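Local structure of Epf (Streptococcus pyogenes, 4ES8) at residues I109-Y114 against G241-E246; D213-S218 against I295-S300; D248-F253 against Q261-T266. The protein acts as a cell-surface adhesin that binds to cells through an N-terminal domain combining a carbohydrate-binding module with a fibronectin-like domain. All blocks are in the same frame, centred on the assembly; numbering follows the deposited sequence. Where two conformers were deposited one is given.

How the contacts relate
All three contacts lie at or beyond what is probably the junction between the carbohydrate-binding module and the fibronectin-like domain. Contacts 1 and 2 join the two domains: contact 1 sets the turn before strand 113-123 against the loop leading to strand 248-253, while contact 2, the more buried, sets the linker after strand 202-213 against the end of strand 290-297. They meet where His112 ND1 bonds Asp213 OD2. Contact 3 is a partly buried hairpin inside the second domain, and its strand 248-253 neighbours strand 290-297 of contact 2. Loop contacts 1 and 2 rely on side chains gripping backbone groups, contact 3 on a backbone ladder. Asp248 ties it back through Arg242 and Ser218.

Contact 1 of 3, residues I109-Y114 against G241-E246; sequences IKDHDY and GRTNFE
The imidazole of His112 meets the Glu246 carbonyl oxygen at its edge and carries Ile109 CG2 of its own segment over one face, offset toward the rim. The contact is a loop-to-loop interface, probably between domains: residues 109-112 form a type II beta turn ahead of strand 113-123, consistent with the carbohydrate-binding module, and 241-246 is the loop entering strand 248-253 of what is probably the fibronectin-like domain. His112 NE2 donates in the ring plane to Glu246 O at 2.8 Å, while ND1 bonds Asp213 OD2, so both ring nitrogens are engaged. In the conformer described, the guanidinium of Arg242 stands near this ring with its plane turned 78° away; Phe245 CD1 lies over the centre of one of its faces, and NH2 binds Asn244 O on a lone pair. Asp111 reaches across from the turn, CG anti to the backbone N (chi1 -161°), and its OD2 takes two consecutive amides, Thr243 N at 2.6 Å and Asn244 N at 2.9 Å, the latter on the anti lone pair. Asn244 answers in the other direction. Its ND2 donates to Lys110 O at 2.9 Å and, in the amide plane, to Glu246 OE1 at 3.0 Å, while OD1 accepts from Glu246 N in an Asx turn and from Asp268 N. These bonds fix the amide's rotation from both ends. Ile109 CG2 also packs on the Glu246 carboxylate, 3.4 Å from OE1. A water bridges the same oxygen to Lys110 N, donating to Glu246 OE1 at 2.7 Å.

Contact 2 of 3, residues D213-S218 against I295-S300; sequences DVTNPS and IKQKQS
Asp213 and Ser300 face each other with CA atoms 4.8 Å apart, and Pro217 and Gln297 approach equally closely further along, so the two backbones run past one another in opposite senses without a backbone hydrogen bond across them. Residues 295-297 end a strand, after which 298-300 take helical backbone angles and curl back toward Asp213. Asp213 ends its own strand in an Asx turn: OD1 accepts from Thr215 N at 2.9 Å and also from the Thr215 hydroxyl. A matching internal grip shapes the other segment, where Gln297 OE1 takes Ser300 N in its carbonyl plane and Gln299 N from above that plane. With its chain bent at chi2 (-54°), the Gln297 amide folds back over this curl, and NE2 donates to Gln299 OE1 as well as to Asp248 OD1. Between the segments, the one direct hydrogen bond runs from Ser300 OG to Thr215 O at 2.7 Å, in the carbonyl plane; chi1 of 71° puts OG between the backbone N and the carbonyl carbon. The contact lies at what is probably the domain junction, bringing the linker from strand 202-213 of the carbohydrate-binding module against strand 290-297 of the fibronectin-like domain. Beyond the serine, packing takes over. Gln299 CB sits 3.3 Å from Asp213 OD2, whose polar partner is His112, and Gln297 CG lies against Thr215 CG2. Pro217 CB touches Ile295 CG2 at 4.0 Å, while Ile295 CD1 reaches Ser218 O at 3.5 Å. The Ser218 hydroxyl, near the same isoleucine, bonds Asp248 OD2. Water 3 closes the opposite end of the contact, donating to both Asp213 O and Ser300 O.

Contact 3 of 3, residues D248-F253 against Q261-T266; sequences DEISLF and QTVTVT
In Ile250, chi1 (-56°) sets CG1 anti to the carbonyl carbon, and chi2 (166°) carries CD1 on to 3.7 Å from Val265 CG2. Val265 sets CG1 anti to its backbone N, leaving CG2 anti to the carbonyl carbon. Val263 CG2 packs beside them, 3.9 Å from Ile250 CB. This apolar cluster continues into Leu236 and Ile275 of strands 231-237 and 273-276. On the other face, Glu249 CG, in the conformer described, touches Thr262 CG2, a diagonal neighbour, at 3.6 Å; Glu249 pairs directly with Thr264, whose hydroxyl bonds Lys298 NZ. Ser251 OG lies near Thr262 OG1.

The backbones carry the polar part of the contact. Ile250 and Val263 form a hydrogen-bonded pair, with Ile250 N to Val263 O at 2.7 Å and Val263 N to Ile250 O at 2.9 Å. Leu252 N donates to Gln261 O almost straight, whereas the return bond from Gln261 N is weak. At the other end Val265 N reaches Asp248 O at 2.9 Å, extending the ladder just past the end of the strand. With axes at 165°, the strands form an antiparallel beta hairpin at the border of the four-stranded sheet, consistent with the beta-sandwich architecture of a fibronectin-like domain.

Contact 1 of 3, residues I109-Y114 against G241-E246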
loop_
_atom_site.group_PDB
_atom_site.type_symbol
_atom_site.label_atom_id
_atom_site.label_comp_id
_atom_site.label_asym_id
_atom_site.label_seq_id
_atom_site.Cartn_x
_atom_site.Cartn_y
_atom_site.Cartn_z
ATOM N N ILE A 109 -2.502 -2.834 -5.450
ATOM C CA ILE A 109 -2.983 -2.410 -6.765
ATOM C C ILE A 109 -2.194 -1.189 -7.194
ATOM O O ILE A 109 -1.944 -0.291 -6.389
ATOM C CB ILE A 109 -4.510 -2.123 -6.724
ATOM C CG1 ILE A 109 -5.269 -3.442 -6.454
ATOM C CG2 ILE A 109 -5.007 -1.482 -8.049
ATOM C CD1 ILE A 109 -6.744 -3.226 -6.052
ATOM N N LYS A 110 -1.822 -1.142 -8.485
ATOM C CA LYS A 110 -1.092 0.006 -9.032
ATOM C C LYS A 110 -1.948 1.264 -8.926
ATOM O O LYS A 110 -3.143 1.226 -9.243
ATOM C CB LYS A 110 -0.764 -0.259 -10.511
ATOM C CG LYS A 110 0.075 0.856 -11.165
ATOM C CD LYS A 110 0.459 0.550 -12.620
ATOM C CE LYS A 110 -0.706 0.686 -13.584
ATOM N NZ LYS A 110 -0.268 0.545 -15.007
ATOM N N ASP A 111 -1.335 2.371 -8.475
ATOM C CA ASP A 111 -1.958 3.685 -8.437
ATOM C C ASP A 111 -3.107 3.786 -7.410
ATOM O O ASP A 111 -3.979 4.629 -7.545
ATOM C CB ASP A 111 -2.431 4.101 -9.846
ATOM C CG ASP A 111 -2.682 5.575 -10.056
ATOM O OD1 ASP A 111 -1.882 6.394 -9.553
ATOM O OD2 ASP A 111 -3.639 5.908 -10.781
ATOM N N HIS A 112 -3.075 2.946 -6.363
ATOM C CA HIS A 112 -4.000 3.049 -5.242
ATOM C C HIS A 112 -3.242 3.737 -4.099
ATOM O O HIS A 112 -2.000 3.767 -4.110
ATOM C CB HIS A 112 -4.500 1.655 -4.833
ATOM C CG HIS A 112 -5.785 1.227 -5.492
ATOM N ND1 HIS A 112 -6.720 0.473 -4.797
ATOM C CD2 HIS A 112 -6.235 1.429 -6.757
ATOM C CE1 HIS A 112 -7.702 0.224 -5.652
ATOM N NE2 HIS A 112 -7.449 0.762 -6.859
ATOM N N ASP A 113 -3.984 4.291 -3.137
ATOM C CA ASP A 113 -3.444 4.976 -1.969
ATOM C C ASP A 113 -3.542 4.066 -0.764
ATOM O O ASP A 113 -4.582 3.403 -0.578
ATOM C CB ASP A 113 -4.217 6.273 -1.728
ATOM C CG ASP A 113 -4.005 7.293 -2.827
ATOM O OD1 ASP A 113 -2.871 7.463 -3.252
ATOM O OD2 ASP A 113 -4.992 7.868 -3.298
ATOM N N TYR A 114 -2.469 4.031 0.061
ATOM C CA TYR A 114 -2.429 3.156 1.226
ATOM C C TYR A 114 -2.033 3.922 2.469
ATOM O O TYR A 114 -1.374 4.973 2.384
ATOM C CB TYR A 114 -1.461 1.986 0.990
ATOM C CG TYR A 114 -1.951 1.070 -0.113
ATOM C CD1 TYR A 114 -2.852 0.043 0.160
ATOM C CD2 TYR A 114 -1.585 1.284 -1.444
ATOM C CE1 TYR A 114 -3.353 -0.772 -0.860
ATOM C CE2 TYR A 114 -2.085 0.480 -2.473
ATOM C CZ TYR A 114 -2.972 -0.540 -2.176
ATOM O OH TYR A 114 -3.459 -1.325 -3.199
ATOM N N GLY A 241 -5.994 12.739 -8.831
ATOM C CA GLY A 241 -4.998 12.324 -9.808
ATOM C C GLY A 241 -4.872 10.852 -10.120
ATOM O O GLY A 241 -3.976 10.487 -10.885
ATOM N N ARG A 242 -5.761 9.999 -9.560
ATOM C CA ARG A 242 -5.795 8.566 -9.898
ATOM C C ARG A 242 -6.031 8.394 -11.382
ATOM O O ARG A 242 -6.917 9.082 -11.925
ATOM C CB ARG A 242 -6.978 7.857 -9.201
ATOM C CG ARG A 242 -6.874 7.433 -7.766
ATOM C CD ARG A 242 -8.158 6.655 -7.452
ATOM N NE ARG A 242 -8.191 5.299 -8.023
ATOM C CZ ARG A 242 -9.249 4.486 -7.967
ATOM N NH1 ARG A 242 -10.363 4.877 -7.367
ATOM N NH2 ARG A 242 -9.186 3.266 -8.485
ATOM N N THR A 243 -5.355 7.458 -12.032
ATOM C CA THR A 243 -5.599 7.156 -13.444
ATOM C C THR A 243 -5.947 5.670 -13.589
ATOM O O THR A 243 -6.540 5.297 -14.612
ATOM C CB THR A 243 -4.437 7.577 -14.343
ATOM O OG1 THR A 243 -3.272 6.824 -14.009
ATOM C CG2 THR A 243 -4.170 9.093 -14.300
ATOM N N ASN A 244 -5.623 4.827 -12.586
ATOM C CA ASN A 244 -6.031 3.422 -12.646
ATOM C C ASN A 244 -7.296 3.283 -11.826
ATOM O O ASN A 244 -7.222 3.290 -10.595
ATOM C CB ASN A 244 -4.938 2.450 -12.131
ATOM C CG ASN A 244 -5.395 1.003 -12.166
ATOM O OD1 ASN A 244 -6.335 0.652 -12.891
ATOM N ND2 ASN A 244 -4.745 0.111 -11.414
ATOM N N PHE A 245 -8.454 3.149 -12.493
ATOM C CA PHE A 245 -9.717 3.082 -11.767
ATOM C C PHE A 245 -10.078 1.667 -11.332
ATOM O O PHE A 245 -11.168 1.455 -10.806
ATOM C CB PHE A 245 -10.842 3.735 -12.575
ATOM C CG PHE A 245 -10.544 5.194 -12.825
ATOM C CD1 PHE A 245 -10.249 6.051 -11.772
ATOM C CD2 PHE A 245 -10.544 5.705 -14.115
ATOM C CE1 PHE A 245 -9.973 7.405 -12.003
ATOM C CE2 PHE A 245 -10.274 7.069 -14.345
ATOM C CZ PHE A 245 -9.988 7.898 -13.286
ATOM N N GLU A 246 -9.119 0.723 -11.476
ATOM C CA GLU A 246 -9.274 -0.666 -11.046
ATOM C C GLU A 246 -9.885 -0.772 -9.654
ATOM O O GLU A 246 -9.431 -0.094 -8.711
ATOM C CB GLU A 246 -7.885 -1.309 -11.035
ATOM C CG GLU A 246 -7.861 -2.775 -10.677
ATOM C CD GLU A 246 -6.487 -3.415 -10.772
ATOM O OE1 GLU A 246 -5.505 -2.727 -11.131
ATOM O OE2 GLU A 246 -6.394 -4.611 -10.434
HETATM O O HOH W 1 -2.898 -3.110 -10.438
HETATM O O HOH W 2 -1.910 8.563 -10.966
#

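Contact 2 of 3, residues D213-S218 against I295-S300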
loop_
_atom_site.group_PDB
_atom_site.type_symbol
_atom_site.label_atom_id
_atom_site.label_comp_id
_atom_site.label_asym_id
_atom_site.label_seq_id
_atom_site.Cartn_x
_atom_site.Cartn_y
_atom_site.Cartn_z
ATOM N N ASP A 213 -5.982 -0.085 2.331
ATOM C CA ASP A 213 -6.216 0.704 1.135
ATOM C C ASP A 213 -7.114 1.885 1.526
ATOM O O ASP A 213 -8.130 1.678 2.190
ATOM C CB ASP A 213 -6.868 -0.197 0.083
ATOM C CG ASP A 213 -6.936 0.418 -1.300
ATOM O OD1 ASP A 213 -7.267 1.602 -1.402
ATOM O OD2 ASP A 213 -6.646 -0.297 -2.276
ATOM N N VAL A 214 -6.715 3.123 1.159
ATOM C CA VAL A 214 -7.527 4.316 1.485
ATOM C C VAL A 214 -7.856 5.102 0.208
ATOM O O VAL A 214 -8.180 6.295 0.268
ATOM C CB VAL A 214 -6.831 5.214 2.532
ATOM C CG1 VAL A 214 -6.789 4.522 3.886
ATOM C CG2 VAL A 214 -5.433 5.633 2.072
ATOM N N THR A 215 -7.832 4.417 -0.942
ATOM C CA THR A 215 -8.117 5.042 -2.222
ATOM C C THR A 215 -9.521 5.651 -2.260
ATOM O O THR A 215 -10.494 4.986 -1.937
ATOM C CB THR A 215 -7.998 3.985 -3.313
ATOM O OG1 THR A 215 -6.696 3.382 -3.235
ATOM C CG2 THR A 215 -8.218 4.545 -4.686
ATOM N N ASN A 216 -9.624 6.890 -2.748
ATOM C CA ASN A 216 -10.933 7.498 -2.960
ATOM C C ASN A 216 -11.536 6.955 -4.232
ATOM O O ASN A 216 -10.833 6.817 -5.241
ATOM C CB ASN A 216 -10.819 9.020 -3.055
ATOM C CG ASN A 216 -10.434 9.643 -1.746
ATOM O OD1 ASN A 216 -10.997 9.325 -0.694
ATOM N ND2 ASN A 216 -9.451 10.527 -1.795
ATOM N N PRO A 217 -12.852 6.688 -4.235
ATOM C CA PRO A 217 -13.482 6.244 -5.481
ATOM C C PRO A 217 -13.407 7.340 -6.535
ATOM O O PRO A 217 -13.365 8.534 -6.195
ATOM C CB PRO A 217 -14.935 5.972 -5.081
ATOM C CG PRO A 217 -15.165 6.803 -3.864
ATOM C CD PRO A 217 -13.833 6.844 -3.143
ATOM N N SER A 218 -13.400 6.936 -7.802
ATOM C CA SER A 218 -13.445 7.867 -8.922
ATOM C C SER A 218 -14.804 8.615 -8.900
ATOM O O SER A 218 -15.719 8.290 -8.110
ATOM C CB SER A 218 -13.272 7.105 -10.228
ATOM O OG SER A 218 -14.328 6.165 -10.389
ATOM N N ILE A 295 -20.426 5.201 -6.967
ATOM C CA ILE A 295 -19.184 4.456 -7.169
ATOM C C ILE A 295 -18.620 4.051 -5.813
ATOM O O ILE A 295 -18.378 4.908 -4.954
ATOM C CB ILE A 295 -18.174 5.290 -7.995
ATOM C CG1 ILE A 295 -18.791 5.713 -9.374
ATOM C CG2 ILE A 295 -16.859 4.522 -8.219
ATOM C CD1 ILE A 295 -17.962 6.662 -10.230
ATOM N N LYS A 296 -18.381 2.744 -5.639
ATOM C CA LYS A 296 -17.822 2.233 -4.391
ATOM C C LYS A 296 -16.430 1.729 -4.663
ATOM O O LYS A 296 -16.256 0.930 -5.575
ATOM C CB LYS A 296 -18.695 1.091 -3.845
ATOM C CG LYS A 296 -18.143 0.474 -2.541
ATOM C CD LYS A 296 -18.986 -0.738 -2.134
ATOM C CE LYS A 296 -18.499 -1.397 -0.872
ATOM N NZ LYS A 296 -18.980 -2.804 -0.786
ATOM N N GLN A 297 -15.423 2.223 -3.913
ATOM C CA GLN A 297 -14.069 1.698 -4.076
ATOM C C GLN A 297 -14.049 0.355 -3.329
ATOM O O GLN A 297 -14.151 0.360 -2.103
ATOM C CB GLN A 297 -13.044 2.704 -3.537
ATOM C CG GLN A 297 -11.746 2.720 -4.352
ATOM C CD GLN A 297 -11.147 1.340 -4.458
ATOM O OE1 GLN A 297 -10.843 0.726 -3.426
ATOM N NE2 GLN A 297 -11.098 0.773 -5.674
ATOM N N LYS A 298 -13.971 -0.781 -4.046
ATOM C CA LYS A 298 -14.135 -2.079 -3.368
ATOM C C LYS A 298 -13.064 -2.394 -2.353
ATOM O O LYS A 298 -13.344 -3.117 -1.397
ATOM C CB LYS A 298 -14.204 -3.226 -4.361
ATOM C CG LYS A 298 -15.483 -3.289 -5.164
ATOM C CD LYS A 298 -15.305 -4.404 -6.153
ATOM C CE LYS A 298 -16.581 -5.105 -6.442
ATOM N NZ LYS A 298 -16.319 -6.277 -7.318
ATOM N N GLN A 299 -11.841 -1.877 -2.539
ATOM C CA GLN A 299 -10.779 -2.208 -1.594
ATOM C C GLN A 299 -10.810 -1.292 -0.371
ATOM O O GLN A 299 -10.657 -1.782 0.748
ATOM C CB GLN A 299 -9.396 -2.159 -2.261
ATOM C CG GLN A 299 -9.202 -3.271 -3.296
ATOM C CD GLN A 299 -9.934 -3.051 -4.595
ATOM O OE1 GLN A 299 -9.988 -1.948 -5.138
ATOM N NE2 GLN A 299 -10.474 -4.127 -5.142
ATOM N N SER A 300 -10.949 0.038 -0.569
ATOM C CA SER A 300 -10.931 0.952 0.571
ATOM C C SER A 300 -12.289 1.018 1.282
ATOM O O SER A 300 -12.367 1.521 2.405
ATOM C CB SER A 300 -10.548 2.347 0.101
ATOM O OG SER A 300 -11.623 2.889 -0.655
HETATM O O HOH W 3 -10.176 2.822 3.660
#

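Contact 3 of 3, residues D248-F253 against Q261-T266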
loop_
_atom_site.group_PDB
_atom_site.type_symbol
_atom_site.label_atom_id
_atom_site.label_comp_id
_atom_site.label_asym_id
_atom_site.label_seq_id
_atom_site.Cartn_x
_atom_site.Cartn_y
_atom_site.Cartn_z
ATOM N N ASP A 248 -12.978 -0.019 -8.693
ATOM C CA ASP A 248 -14.173 0.782 -8.448
ATOM C C ASP A 248 -15.397 0.040 -8.964
ATOM O O ASP A 248 -15.399 -0.464 -10.095
ATOM C CB ASP A 248 -14.053 2.148 -9.140
ATOM C CG ASP A 248 -13.077 3.106 -8.489
ATOM O OD1 ASP A 248 -12.250 2.649 -7.666
ATOM O OD2 ASP A 248 -13.138 4.305 -8.800
ATOM N N GLU A 249 -16.430 -0.023 -8.124
ATOM C CA GLU A 249 -17.695 -0.667 -8.441
ATOM C C GLU A 249 -18.698 0.406 -8.827
ATOM O O GLU A 249 -19.065 1.221 -7.974
ATOM C CB GLU A 249 -18.188 -1.479 -7.236
ATOM C CG GLU A 249 -19.538 -2.136 -7.476
ATOM C CD GLU A 249 -20.228 -2.640 -6.229
ATOM O OE1 GLU A 249 -20.764 -1.810 -5.456
ATOM O OE2 GLU A 249 -20.216 -3.876 -6.020
ATOM N N ILE A 250 -19.117 0.425 -10.094
ATOM C CA ILE A 250 -20.079 1.422 -10.582
ATOM C C ILE A 250 -21.499 0.849 -10.546
ATOM O O ILE A 250 -21.747 -0.164 -11.197
ATOM C CB ILE A 250 -19.732 1.882 -12.024
ATOM C CG1 ILE A 250 -18.288 2.443 -12.117
ATOM C CG2 ILE A 250 -20.770 2.912 -12.512
ATOM C CD1 ILE A 250 -17.793 2.575 -13.547
ATOM N N SER A 251 -22.423 1.519 -9.845
ATOM C CA SER A 251 -23.838 1.128 -9.832
ATOM C C SER A 251 -24.632 2.187 -10.576
ATOM O O SER A 251 -24.459 3.378 -10.303
ATOM C CB SER A 251 -24.342 0.979 -8.402
ATOM O OG SER A 251 -23.673 -0.106 -7.781
ATOM N N LEU A 252 -25.440 1.763 -11.564
ATOM C CA LEU A 252 -26.260 2.681 -12.380
ATOM C C LEU A 252 -27.716 2.448 -12.058
ATOM O O LEU A 252 -28.158 1.301 -12.067
ATOM C CB LEU A 252 -25.994 2.418 -13.867
ATOM C CG LEU A 252 -26.847 3.208 -14.865
ATOM C CD1 LEU A 252 -26.453 4.687 -14.856
ATOM C CD2 LEU A 252 -26.657 2.652 -16.290
ATOM N N PHE A 253 -28.453 3.525 -11.755
ATOM C CA PHE A 253 -29.874 3.423 -11.372
ATOM C C PHE A 253 -30.723 4.305 -12.238
ATOM O O PHE A 253 -30.240 5.335 -12.716
ATOM C CB PHE A 253 -30.073 3.907 -9.926
ATOM C CG PHE A 253 -29.242 3.251 -8.856
ATOM C CD1 PHE A 253 -27.916 3.632 -8.650
ATOM C CD2 PHE A 253 -29.812 2.331 -7.984
ATOM C CE1 PHE A 253 -27.158 3.047 -7.636
ATOM C CE2 PHE A 253 -29.058 1.750 -6.960
ATOM C CZ PHE A 253 -27.735 2.106 -6.800
ATOM N N GLN A 261 -27.728 -1.779 -13.501
ATOM C CA GLN A 261 -26.546 -2.617 -13.705
ATOM C C GLN A 261 -25.452 -2.188 -12.780
ATOM O O GLN A 261 -25.423 -1.035 -12.359
ATOM C CB GLN A 261 -26.028 -2.512 -15.154
ATOM C CG GLN A 261 -26.991 -2.933 -16.297
ATOM C CD GLN A 261 -27.237 -4.427 -16.321
ATOM O OE1 GLN A 261 -26.376 -5.230 -15.930
ATOM N NE2 GLN A 261 -28.435 -4.835 -16.732
ATOM N N THR A 262 -24.546 -3.129 -12.467
ATOM C CA THR A 262 -23.356 -2.907 -11.653
ATOM C C THR A 262 -22.177 -3.451 -12.450
ATOM O O THR A 262 -22.297 -4.533 -13.045
ATOM C CB THR A 262 -23.503 -3.599 -10.293
ATOM O OG1 THR A 262 -24.690 -3.135 -9.643
ATOM C CG2 THR A 262 -22.328 -3.350 -9.394
ATOM N N VAL A 263 -21.055 -2.702 -12.483
ATOM C CA VAL A 263 -19.836 -3.169 -13.158
ATOM C C VAL A 263 -18.651 -2.861 -12.262
ATOM O O VAL A 263 -18.672 -1.848 -11.560
ATOM C CB VAL A 263 -19.601 -2.592 -14.589
ATOM C CG1 VAL A 263 -20.681 -3.036 -15.570
ATOM C CG2 VAL A 263 -19.457 -1.075 -14.577
ATOM N N THR A 264 -17.614 -3.709 -12.300
ATOM C CA THR A 264 -16.373 -3.442 -11.575
ATOM C C THR A 264 -15.316 -3.085 -12.620
ATOM O O THR A 264 -15.134 -3.829 -13.594
ATOM C CB THR A 264 -15.953 -4.630 -10.698
ATOM O OG1 THR A 264 -16.935 -4.826 -9.685
ATOM C CG2 THR A 264 -14.595 -4.399 -10.040
ATOM N N VAL A 265 -14.625 -1.947 -12.427
ATOM C CA VAL A 265 -13.591 -1.492 -13.354
ATOM C C VAL A 265 -12.346 -2.388 -13.217
ATOM O O VAL A 265 -11.929 -2.723 -12.097
ATOM C CB VAL A 265 -13.257 -0.009 -13.102
ATOM C CG1 VAL A 265 -12.167 0.474 -14.053
ATOM C CG2 VAL A 265 -14.516 0.853 -13.225
ATOM N N THR A 266 -11.767 -2.776 -14.372
ATOM C CA THR A 266 -10.613 -3.652 -14.399
ATOM C C THR A 266 -9.319 -2.827 -14.493
ATOM O O THR A 266 -9.354 -1.594 -14.603
ATOM C CB THR A 266 -10.755 -4.655 -15.565
ATOM O OG1 THR A 266 -10.939 -3.903 -16.775
ATOM C CG2 THR A 266 -11.941 -5.611 -15.373
#